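Local coordinates for cycloserine biosynthesis protein DcsG (Streptomyces lavendulae, PDB 6JIL) that catalyses the ATP- and magnesium-dependent cyclisation of O-ureido-D-serine to the antibiotic D-cycloserine as an ATP-grasp ligase, at residues Y17-L22 / P275-T280; E186-F192 / V251-L257; A236-S240 / V267-L272. All coordinates share one frame. Residue numbers count along the deposited sequence, not the author numbering.

Contact 1. Residues Y17-L22 / P275-T280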
loop_
_atom_site.group_PDB
_atom_site.type_symbol
_atom_site.label_atom_id
_atom_site.label_comp_id
_atom_site.label_asym_id
_atom_site.label_seq_id
_atom_site.Cartn_x
_atom_site.Cartn_y
_atom_site.Cartn_z
ATOM N N TYR A 17 13.629 5.833 -0.030
ATOM C CA TYR A 17 14.405 6.367 -1.147
ATOM C C TYR A 17 13.776 7.611 -1.756
ATOM O O TYR A 17 14.453 8.372 -2.442
ATOM C CB TYR A 17 14.583 5.283 -2.215
ATOM C CG TYR A 17 14.959 3.962 -1.601
ATOM C CD1 TYR A 17 14.153 2.839 -1.769
ATOM C CD2 TYR A 17 16.069 3.858 -0.762
ATOM C CE1 TYR A 17 14.439 1.642 -1.104
ATOM C CE2 TYR A 17 16.361 2.669 -0.093
ATOM C CZ TYR A 17 15.544 1.570 -0.265
ATOM O OH TYR A 17 15.820 0.404 0.418
ATOM N N ASP A 18 12.495 7.829 -1.473
ATOM C CA ASP A 18 11.779 8.978 -2.013
ATOM C C ASP A 18 12.035 10.312 -1.297
ATOM O O ASP A 18 11.972 11.371 -1.919
ATOM C CB ASP A 18 10.270 8.690 -2.014
ATOM C CG ASP A 18 9.893 7.516 -2.913
ATOM O OD1 ASP A 18 8.970 6.754 -2.536
ATOM O OD2 ASP A 18 10.505 7.358 -3.997
HETATM N N MSE A 19 12.338 10.271 -0.006
HETATM C CA MSE A 19 12.537 11.515 0.741
HETATM C C MSE A 19 13.552 12.502 0.159
HETATM O O MSE A 19 13.250 13.684 0.016
HETATM C CB MSE A 19 12.894 11.227 2.199
HETATM C CG MSE A 19 12.616 12.417 3.115
HETATM SE SE MSE A 19 10.719 12.929 3.147
HETATM C CE MSE A 19 10.093 11.559 4.372
ATOM N N PRO A 20 14.769 12.037 -0.174
ATOM C CA PRO A 20 15.766 12.960 -0.738
ATOM C C PRO A 20 15.257 13.696 -1.985
ATOM O O PRO A 20 15.282 14.924 -2.043
ATOM C CB PRO A 20 16.955 12.045 -1.040
ATOM C CG PRO A 20 16.854 10.996 0.029
ATOM C CD PRO A 20 15.354 10.705 0.068
ATOM N N PRO A 21 14.793 12.953 -3.004
ATOM C CA PRO A 21 14.298 13.636 -4.202
ATOM C C PRO A 21 13.025 14.463 -3.952
ATOM O O PRO A 21 12.824 15.504 -4.580
ATOM C CB PRO A 21 14.069 12.486 -5.184
ATOM C CG PRO A 21 13.765 11.329 -4.289
ATOM C CD PRO A 21 14.760 11.489 -3.184
ATOM N N LEU A 22 12.174 14.004 -3.037
ATOM C CA LEU A 22 10.939 14.726 -2.733
ATOM C C LEU A 22 11.244 16.080 -2.105
ATOM O O LEU A 22 10.577 17.072 -2.403
ATOM C CB LEU A 22 10.038 13.905 -1.798
ATOM C CG LEU A 22 8.770 14.601 -1.264
ATOM C CD1 LEU A 22 7.972 15.214 -2.421
ATOM C CD2 LEU A 22 7.909 13.597 -0.489
ATOM N N PRO A 275 2.512 5.622 0.493
ATOM C CA PRO A 275 3.163 4.743 -0.477
ATOM C C PRO A 275 4.603 5.040 -0.833
ATOM O O PRO A 275 5.051 6.193 -0.832
ATOM C CB PRO A 275 2.297 4.914 -1.702
ATOM C CG PRO A 275 2.030 6.403 -1.657
ATOM C CD PRO A 275 1.644 6.595 -0.203
ATOM N N SER A 276 5.331 3.977 -1.134
ATOM C CA SER A 276 6.678 4.138 -1.630
ATOM C C SER A 276 6.260 4.486 -3.059
ATOM O O SER A 276 5.422 3.793 -3.650
ATOM C CB SER A 276 7.426 2.811 -1.604
ATOM O OG SER A 276 8.474 2.797 -2.562
ATOM N N LEU A 277 6.807 5.560 -3.606
ATOM C CA LEU A 277 6.425 5.989 -4.951
ATOM C C LEU A 277 7.427 5.692 -6.067
ATOM O O LEU A 277 7.086 5.813 -7.240
ATOM C CB LEU A 277 6.101 7.484 -4.914
ATOM C CG LEU A 277 4.905 7.828 -4.022
ATOM C CD1 LEU A 277 4.916 9.305 -3.661
ATOM C CD2 LEU A 277 3.616 7.467 -4.745
ATOM N N ASN A 278 8.650 5.308 -5.706
ATOM C CA ASN A 278 9.701 5.004 -6.683
ATOM C C ASN A 278 10.085 6.235 -7.500
ATOM O O ASN A 278 10.349 6.142 -8.703
ATOM C CB ASN A 278 9.255 3.880 -7.631
ATOM C CG ASN A 278 8.980 2.579 -6.905
ATOM O OD1 ASN A 278 9.810 2.101 -6.142
ATOM N ND2 ASN A 278 7.812 2.001 -7.142
ATOM N N LEU A 279 10.124 7.386 -6.838
ATOM C CA LEU A 279 10.465 8.643 -7.497
ATOM C C LEU A 279 11.802 8.607 -8.228
ATOM O O LEU A 279 11.938 9.186 -9.305
ATOM C CB LEU A 279 10.489 9.782 -6.472
ATOM C CG LEU A 279 9.192 10.048 -5.702
ATOM C CD1 LEU A 279 9.388 11.234 -4.759
ATOM C CD2 LEU A 279 8.056 10.316 -6.682
ATOM N N THR A 280 12.783 7.923 -7.649
ATOM C CA THR A 280 14.112 7.851 -8.241
ATOM C C THR A 280 14.214 6.965 -9.482
ATOM O O THR A 280 15.291 6.838 -10.072
ATOM C CB THR A 280 15.159 7.403 -7.187
ATOM O OG1 THR A 280 14.875 6.069 -6.752
ATOM C CG2 THR A 280 15.110 8.331 -5.974
HETATM O O HOH W 1 12.431 6.055 -5.119
#
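In this ATP-grasp enzyme D18, beside helix 19-28, makes the polar hold on the loop after strand 265-271, its carboxylate taking up backbone NH groups. P275 touches D18 little; its carbonyl bonds to R54. S276 passes near the carboxylate, but its OG bonds to R220 and its O to R254, both inferred active-site arginines, so the join fixes a loop that contacts both. At L277 the hold begins: L277 N donates to D18 OD1 at 2.7 Å. N278 adopts a left-handed backbone conformation (phi 64°, psi 39°), which bends the chain round D18; N278 N makes a weak hydrogen bond to D18 OD1 at 3.5 Å. The residue's CA-to-CB bond points away, and its OD1 bonds to R220. L279 N then donates to D18 OD2 at 2.9 Å, while L279 CD1 packs on L22 CB at 4.0 Å. T280 CG2 rests 3.7 Å from P21 CG. Water 1 donates to D18 OD2 at 2.6 Å and accepts from T280 N at 3.2 Å.

Contact 2. Residues E186-F192 / V251-L257. With ADP (adenosine-5'-diphosphate), chain G.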
loop_
_atom_site.group_PDB
_atom_site.type_symbol
_atom_site.label_atom_id
_atom_site.label_comp_id
_atom_site.label_asym_id
_atom_site.label_seq_id
_atom_site.Cartn_x
_atom_site.Cartn_y
_atom_site.Cartn_z
ATOM N N GLU A 186 5.708 -8.340 -10.398
ATOM C CA GLU A 186 4.542 -7.464 -10.413
ATOM C C GLU A 186 4.941 -6.099 -10.968
ATOM O O GLU A 186 6.126 -5.785 -11.057
ATOM C CB GLU A 186 4.008 -7.295 -8.986
ATOM C CG GLU A 186 4.770 -6.254 -8.182
ATOM C CD GLU A 186 4.538 -6.355 -6.690
ATOM O OE1 GLU A 186 4.523 -5.303 -6.024
ATOM O OE2 GLU A 186 4.393 -7.484 -6.180
ATOM N N THR A 187 3.951 -5.290 -11.332
ATOM C CA THR A 187 4.225 -3.956 -11.853
ATOM C C THR A 187 3.533 -2.935 -10.955
ATOM O O THR A 187 2.324 -3.015 -10.724
ATOM C CB THR A 187 3.725 -3.806 -13.304
ATOM O OG1 THR A 187 4.302 -4.840 -14.114
ATOM C CG2 THR A 187 4.137 -2.455 -13.874
ATOM N N ASP A 188 4.315 -1.988 -10.441
ATOM C CA ASP A 188 3.812 -0.949 -9.547
ATOM C C ASP A 188 3.751 0.407 -10.250
ATOM O O ASP A 188 4.789 0.993 -10.570
ATOM C CB ASP A 188 4.712 -0.856 -8.307
ATOM C CG ASP A 188 4.681 -2.129 -7.454
ATOM O OD1 ASP A 188 4.128 -3.154 -7.913
ATOM O OD2 ASP A 188 5.215 -2.101 -6.324
ATOM N N LEU A 189 2.535 0.905 -10.484
ATOM C CA LEU A 189 2.338 2.181 -11.165
ATOM C C LEU A 189 2.091 3.337 -10.198
ATOM O O LEU A 189 1.312 3.221 -9.253
ATOM C CB LEU A 189 1.161 2.095 -12.144
ATOM C CG LEU A 189 1.220 1.149 -13.350
ATOM C CD1 LEU A 189 1.155 -0.301 -12.890
ATOM C CD2 LEU A 189 0.050 1.457 -14.286
ATOM N N THR A 190 2.751 4.460 -10.449
ATOM C CA THR A 190 2.603 5.635 -9.607
ATOM C C THR A 190 1.805 6.710 -10.332
ATOM O O THR A 190 2.066 7.013 -11.496
ATOM C CB THR A 190 3.968 6.185 -9.220
ATOM O OG1 THR A 190 4.621 5.241 -8.365
ATOM C CG2 THR A 190 3.832 7.506 -8.503
ATOM N N PHE A 191 0.824 7.276 -9.634
ATOM C CA PHE A 191 -0.028 8.315 -10.195
ATOM C C PHE A 191 -0.000 9.585 -9.362
ATOM O O PHE A 191 0.155 9.537 -8.140
ATOM C CB PHE A 191 -1.480 7.846 -10.273
ATOM C CG PHE A 191 -1.761 6.893 -11.393
ATOM C CD1 PHE A 191 -1.214 5.620 -11.399
ATOM C CD2 PHE A 191 -2.630 7.257 -12.421
ATOM C CE1 PHE A 191 -1.533 4.716 -12.413
ATOM C CE2 PHE A 191 -2.955 6.360 -13.439
ATOM C CZ PHE A 191 -2.408 5.088 -13.433
ATOM N N PHE A 192 -0.167 10.717 -10.037
ATOM C CA PHE A 192 -0.205 12.012 -9.374
ATOM C C PHE A 192 -1.418 12.772 -9.885
ATOM O O PHE A 192 -1.516 13.078 -11.071
ATOM C CB PHE A 192 1.088 12.774 -9.640
ATOM C CG PHE A 192 2.288 12.152 -8.977
ATOM C CD1 PHE A 192 3.375 11.720 -9.728
ATOM C CD2 PHE A 192 2.321 11.984 -7.599
ATOM C CE1 PHE A 192 4.476 11.135 -9.118
ATOM C CE2 PHE A 192 3.419 11.397 -6.979
ATOM C CZ PHE A 192 4.500 10.973 -7.743
ATOM N N VAL A 251 -3.650 12.884 -4.432
ATOM C CA VAL A 251 -2.421 13.609 -4.735
ATOM C C VAL A 251 -1.427 12.623 -5.328
ATOM O O VAL A 251 -0.742 12.918 -6.307
ATOM C CB VAL A 251 -1.794 14.252 -3.468
ATOM C CG1 VAL A 251 -2.706 15.321 -2.926
ATOM C CG2 VAL A 251 -1.552 13.188 -2.403
ATOM N N CYS A 252 -1.358 11.442 -4.726
ATOM C CA CYS A 252 -0.454 10.411 -5.198
ATOM C C CYS A 252 -0.994 9.060 -4.782
ATOM O O CYS A 252 -1.808 8.961 -3.860
ATOM C CB CYS A 252 0.946 10.599 -4.605
ATOM S SG CYS A 252 1.065 10.175 -2.859
ATOM N N GLY A 253 -0.540 8.021 -5.470
ATOM C CA GLY A 253 -0.979 6.682 -5.150
ATOM C C GLY A 253 -0.187 5.700 -5.972
ATOM O O GLY A 253 0.392 6.060 -6.989
ATOM N N ARG A 254 -0.140 4.458 -5.520
ATOM C CA ARG A 254 0.568 3.427 -6.243
ATOM C C ARG A 254 -0.374 2.242 -6.321
ATOM O O ARG A 254 -0.981 1.857 -5.319
ATOM C CB ARG A 254 1.853 3.023 -5.512
ATOM C CG ARG A 254 2.845 2.287 -6.414
ATOM C CD ARG A 254 4.074 1.759 -5.661
ATOM N NE ARG A 254 3.767 0.570 -4.880
ATOM C CZ ARG A 254 3.730 0.533 -3.551
ATOM N NH1 ARG A 254 3.990 1.626 -2.846
ATOM N NH2 ARG A 254 3.421 -0.597 -2.927
ATOM N N VAL A 255 -0.508 1.679 -7.514
ATOM C CA VAL A 255 -1.370 0.535 -7.724
ATOM C C VAL A 255 -0.487 -0.598 -8.203
ATOM O O VAL A 255 0.157 -0.481 -9.244
ATOM C CB VAL A 255 -2.431 0.839 -8.788
ATOM C CG1 VAL A 255 -3.373 -0.338 -8.939
ATOM C CG2 VAL A 255 -3.197 2.093 -8.402
ATOM N N ASP A 256 -0.441 -1.687 -7.437
ATOM C CA ASP A 256 0.386 -2.829 -7.807
ATOM C C ASP A 256 -0.438 -3.889 -8.542
ATOM O O ASP A 256 -1.471 -4.358 -8.047
ATOM C CB ASP A 256 1.059 -3.413 -6.563
ATOM C CG ASP A 256 1.812 -2.350 -5.760
ATOM O OD1 ASP A 256 2.396 -1.421 -6.369
ATOM O OD2 ASP A 256 1.827 -2.447 -4.514
ATOM N N LEU A 257 0.035 -4.256 -9.730
ATOM C CA LEU A 257 -0.644 -5.223 -10.588
ATOM C C LEU A 257 0.102 -6.521 -10.809
ATOM O O LEU A 257 1.328 -6.543 -10.841
ATOM C CB LEU A 257 -0.897 -4.600 -11.960
ATOM C CG LEU A 257 -2.076 -3.655 -12.172
ATOM C CD1 LEU A 257 -2.359 -2.863 -10.922
ATOM C CD2 LEU A 257 -1.763 -2.752 -13.360
HETATM P PB ADP G . 2.572 -5.803 1.358
HETATM O O1B ADP G . 3.610 -5.536 0.153
HETATM O O2B ADP G . 1.755 -4.541 1.625
HETATM O O3B ADP G . 3.373 -6.174 2.626
HETATM P PA ADP G . 1.584 -7.546 -0.526
HETATM O O1A ADP G . 0.217 -7.786 -0.985
HETATM O O2A ADP G . 2.250 -6.491 -1.513
HETATM O O3A ADP G . 1.520 -7.007 1.014
HETATM O "O5'" ADP G . 2.371 -8.949 -0.534
HETATM C "C5'" ADP G . 3.777 -8.710 -0.462
HETATM C "C4'" ADP G . 4.471 -9.551 -1.541
HETATM O "O4'" ADP G . 4.062 -10.933 -1.430
HETATM C "C3'" ADP G . 4.089 -9.079 -2.938
HETATM O "O3'" ADP G . 4.971 -8.069 -3.414
HETATM C "C2'" ADP G . 4.141 -10.365 -3.765
HETATM O "O2'" ADP G . 5.445 -10.593 -4.309
HETATM C "C1'" ADP G . 3.725 -11.457 -2.753
HETATM N N9 ADP G . 2.273 -11.774 -2.856
HETATM C C8 ADP G . 1.281 -11.419 -1.975
HETATM N N7 ADP G . 0.137 -11.912 -2.348
HETATM C C5 ADP G . 0.304 -12.613 -3.489
HETATM C C6 ADP G . -0.504 -13.524 -4.222
HETATM N N6 ADP G . -1.849 -13.680 -3.919
HETATM N N1 ADP G . 0.066 -14.247 -5.204
HETATM C C2 ADP G . 1.362 -14.133 -5.501
HETATM N N3 ADP G . 2.159 -13.299 -4.837
HETATM C C4 ADP G . 1.684 -12.530 -3.839
HETATM O O HOH W 2 1.873 -7.101 -13.910
#
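Strands 186-192 and 252-259 run antiparallel as neighbours in the five-stranded sheet of the ATP-grasp fold; the axes of segments 186-192 and 252-257 come within 4.6 Å. E186 begins the first strand at the nucleotide: its OE2 accepts a hydrogen bond of 2.9 Å from ADP O3', while E186 CB lies 3.3 Å from L257 O. T187 makes a hydrogen-bonded pair with L257, T187 N to L257 O at 2.9 Å and L257 N to T187 O at 2.8 Å. D188 lies opposite D256 in a non-hydrogen-bonded pair, both acids on the face that carries R254, an inferred active-site residue. The three form a salt-bridge network. R254 NE pairs with D188 OD2 at 3.4 Å, its hydrogen bond there being weak. R254 NE also meets D256 OD1 at 2.8 Å, though that oxygen is less surely placed, and R254 NH2 donates to D256 OD2 at 2.9 Å. The arginine thus offsets two like charges; its NH1 continues to S276 O. L189 N to V255 O and V255 N to L189 O are both 3.0 Å, and on the other face L189 CD1 meets L257 CD2 at 3.8 Å. T190 sits beside R254, but its OG1 bonds to L277 O. F191, on the face of L189, packs against A233 and L237 of helix 227-244. F191 N donates to G253 O at 2.9 Å; the return bond, G253 N to F191 O, is weak at 3.1 Å. F192 sets its ring against F289, with F192 CE2 3.5 Å from C252 CB.

Contact 3. Residues A236-S240 / V267-L272. With MG (magnesium ion), chain I; MG (magnesium ion), chain H; ADP (adenosine-5'-diphosphate), chain G.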
loop_
_atom_site.group_PDB
_atom_site.type_symbol
_atom_site.label_atom_id
_atom_site.label_comp_id
_atom_site.label_asym_id
_atom_site.label_seq_id
_atom_site.Cartn_x
_atom_site.Cartn_y
_atom_site.Cartn_z
ATOM N N ALA A 236 -8.865 1.649 -10.482
ATOM C CA ALA A 236 -8.735 1.424 -9.056
ATOM C C ALA A 236 -8.755 2.762 -8.316
ATOM O O ALA A 236 -9.388 2.891 -7.269
ATOM C CB ALA A 236 -7.440 0.680 -8.765
ATOM N N LEU A 237 -8.061 3.756 -8.867
ATOM C CA LEU A 237 -8.003 5.082 -8.259
ATOM C C LEU A 237 -9.363 5.772 -8.328
ATOM O O LEU A 237 -9.813 6.380 -7.352
ATOM C CB LEU A 237 -6.942 5.942 -8.961
ATOM C CG LEU A 237 -5.478 5.547 -8.716
ATOM C CD1 LEU A 237 -4.545 6.327 -9.623
ATOM C CD2 LEU A 237 -5.129 5.807 -7.256
ATOM N N ALA A 238 -10.021 5.679 -9.479
ATOM C CA ALA A 238 -11.326 6.303 -9.635
ATOM C C ALA A 238 -12.325 5.648 -8.678
ATOM O O ALA A 238 -13.173 6.322 -8.098
ATOM C CB ALA A 238 -11.801 6.181 -11.079
ATOM N N ALA A 239 -12.212 4.336 -8.502
ATOM C CA ALA A 239 -13.107 3.614 -7.606
ATOM C C ALA A 239 -12.904 4.105 -6.179
ATOM O O ALA A 239 -13.857 4.192 -5.397
ATOM C CB ALA A 239 -12.839 2.117 -7.686
ATOM N N SER A 240 -11.656 4.423 -5.844
ATOM C CA SER A 240 -11.323 4.919 -4.511
ATOM C C SER A 240 -11.907 6.314 -4.313
ATOM O O SER A 240 -12.469 6.619 -3.265
ATOM C CB SER A 240 -9.805 4.977 -4.325
ATOM O OG SER A 240 -9.230 3.700 -4.509
ATOM N N VAL A 267 -5.335 -6.024 -9.614
ATOM C CA VAL A 267 -4.741 -5.373 -8.466
ATOM C C VAL A 267 -4.290 -6.369 -7.406
ATOM O O VAL A 267 -5.031 -7.282 -7.046
ATOM C CB VAL A 267 -5.735 -4.384 -7.834
ATOM C CG1 VAL A 267 -5.114 -3.724 -6.615
ATOM C CG2 VAL A 267 -6.148 -3.339 -8.862
ATOM N N LEU A 268 -3.059 -6.188 -6.930
ATOM C CA LEU A 268 -2.467 -7.020 -5.887
ATOM C C LEU A 268 -2.765 -6.238 -4.619
ATOM O O LEU A 268 -3.375 -6.743 -3.684
ATOM C CB LEU A 268 -0.951 -7.098 -6.071
ATOM C CG LEU A 268 -0.079 -8.090 -5.289
ATOM C CD1 LEU A 268 1.346 -7.544 -5.265
ATOM C CD2 LEU A 268 -0.577 -8.301 -3.886
ATOM N N GLU A 269 -2.300 -4.993 -4.602
ATOM C CA GLU A 269 -2.522 -4.091 -3.487
ATOM C C GLU A 269 -2.406 -2.668 -4.018
ATOM O O GLU A 269 -1.895 -2.441 -5.117
ATOM C CB GLU A 269 -1.509 -4.324 -2.362
ATOM C CG GLU A 269 -0.116 -3.776 -2.614
ATOM C CD GLU A 269 0.588 -3.411 -1.320
ATOM O OE1 GLU A 269 -0.027 -2.698 -0.503
ATOM O OE2 GLU A 269 1.748 -3.826 -1.121
HETATM N N MSE A 270 -2.886 -1.716 -3.231
HETATM C CA MSE A 270 -2.873 -0.313 -3.616
HETATM C C MSE A 270 -2.542 0.532 -2.394
HETATM O O MSE A 270 -3.077 0.297 -1.315
HETATM C CB MSE A 270 -4.247 0.056 -4.177
HETATM C CG MSE A 270 -4.548 1.531 -4.250
HETATM SE SE MSE A 270 -6.357 1.850 -4.905
HETATM C CE MSE A 270 -5.908 2.802 -6.515
ATOM N N GLU A 271 -1.647 1.503 -2.559
ATOM C CA GLU A 271 -1.247 2.377 -1.453
ATOM C C GLU A 271 -1.542 3.847 -1.728
ATOM O O GLU A 271 -0.959 4.464 -2.626
ATOM C CB GLU A 271 0.239 2.173 -1.138
ATOM C CG GLU A 271 0.502 0.883 -0.373
ATOM C CD GLU A 271 1.972 0.553 -0.260
ATOM O OE1 GLU A 271 2.770 1.447 0.081
ATOM O OE2 GLU A 271 2.331 -0.607 -0.509
ATOM N N LEU A 272 -2.438 4.408 -0.924
ATOM C CA LEU A 272 -2.855 5.790 -1.088
ATOM C C LEU A 272 -2.499 6.704 0.070
ATOM O O LEU A 272 -2.541 7.929 -0.065
ATOM C CB LEU A 272 -4.363 5.822 -1.303
ATOM C CG LEU A 272 -4.828 4.783 -2.321
ATOM C CD1 LEU A 272 -6.329 4.835 -2.448
ATOM C CD2 LEU A 272 -4.150 5.041 -3.663
HETATM MG MG MG I . 1.964 -2.453 0.668
HETATM MG MG MG H . 3.524 -4.800 -2.088
HETATM P PB ADP G . 2.572 -5.803 1.358
HETATM O O1B ADP G . 3.610 -5.536 0.153
HETATM O O2B ADP G . 1.755 -4.541 1.625
HETATM O O3B ADP G . 3.373 -6.174 2.626
HETATM P PA ADP G . 1.584 -7.546 -0.526
HETATM O O1A ADP G . 0.217 -7.786 -0.985
HETATM O O2A ADP G . 2.250 -6.491 -1.513
HETATM O O3A ADP G . 1.520 -7.007 1.014
HETATM O "O5'" ADP G . 2.371 -8.949 -0.534
HETATM C "C5'" ADP G . 3.777 -8.710 -0.462
HETATM C "C4'" ADP G . 4.471 -9.551 -1.541
HETATM O "O4'" ADP G . 4.062 -10.933 -1.430
HETATM C "C3'" ADP G . 4.089 -9.079 -2.938
HETATM O "O3'" ADP G . 4.971 -8.069 -3.414
HETATM C "C2'" ADP G . 4.141 -10.365 -3.765
HETATM O "O2'" ADP G . 5.445 -10.593 -4.309
HETATM C "C1'" ADP G . 3.725 -11.457 -2.753
HETATM N N9 ADP G . 2.273 -11.774 -2.856
HETATM C C8 ADP G . 1.281 -11.419 -1.975
HETATM N N7 ADP G . 0.137 -11.912 -2.348
HETATM C C5 ADP G . 0.304 -12.613 -3.489
HETATM C C6 ADP G . -0.504 -13.524 -4.222
HETATM N N6 ADP G . -1.849 -13.680 -3.919
HETATM N N1 ADP G . 0.066 -14.247 -5.204
HETATM C C2 ADP G . 1.362 -14.133 -5.501
HETATM N N3 ADP G . 2.159 -13.299 -4.837
HETATM C C4 ADP G . 1.684 -12.530 -3.839
HETATM O O HOH W 3 5.613 -6.032 -1.900
HETATM O O HOH W 4 3.139 -4.322 -4.329
HETATM O O HOH W 5 0.930 -1.893 2.640
#
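The selenomethionine M270 reaches the helix with its chain stretched out: chi1 and chi2 are both t, and only chi3, near -117°, lies between wells. That brings M270 CE to 3.5 Å from A236 CB and M270 SE to 3.4 Å from S240 OG. S240 keeps an m rotamer, folding its hydroxyl back so that S240 OG donates to A236 O at 2.9 Å, one turn earlier in the helix. The CA-to-CB bond of L237 points sideways, yet its m,t rotamer carries the side chain in toward the strand, where L237 CD2 meets L272 CD2 at 3.8 Å. V267 CG2 touches A236 CB at 4.2 Å. Here helix 227-244 covers one face of the ATP-grasp sheet at an edge strand, 265-271; the axes of 236-240 and 269-271 pass 10.7 Å apart at 62°. The residues flanking M270 turn to the opposite face, where the nucleotide lies. E269, with chi1 p and chi2 t, presents both carboxylate oxygens to metal: E269 OE1 and OE2 each bind the magnesium of chain I at 2.3 Å, and E269 OE2 also bridges to that of chain H at 2.2 Å. E271, extended at chi2, brings its OE2 to 2.2 Å from the chain I ion. ADP O2B joins that ion at 2.3 Å, whereas ADP O1B and O2A bind the chain H ion at 2.4 and 2.2 Å.

Contacts 2 and 3 share one sheet, their centres about 8 Å apart: D256 O lies 2.7 Å from L268 N across neighbouring strands. On the nucleotide side R254 NH2 makes a 2.7 Å salt bridge with the metal ligand E271 OE2; on the other, F191 CG meets L237 CD1 at 3.3 Å. E186 of contact 2 hydrogen-bonds the ADP ribose through O3', and contact 3 supplies metal ligands at its phosphates. Contact 1, centred about 13 Å from contact 2 and 19 Å from contact 3, closes a chain loop enclosing both. It borders the face with the probable active-site residues: S276 O lies 2.7 Å from R254 NH1, and L277 O 2.8 Å from T190 OG1.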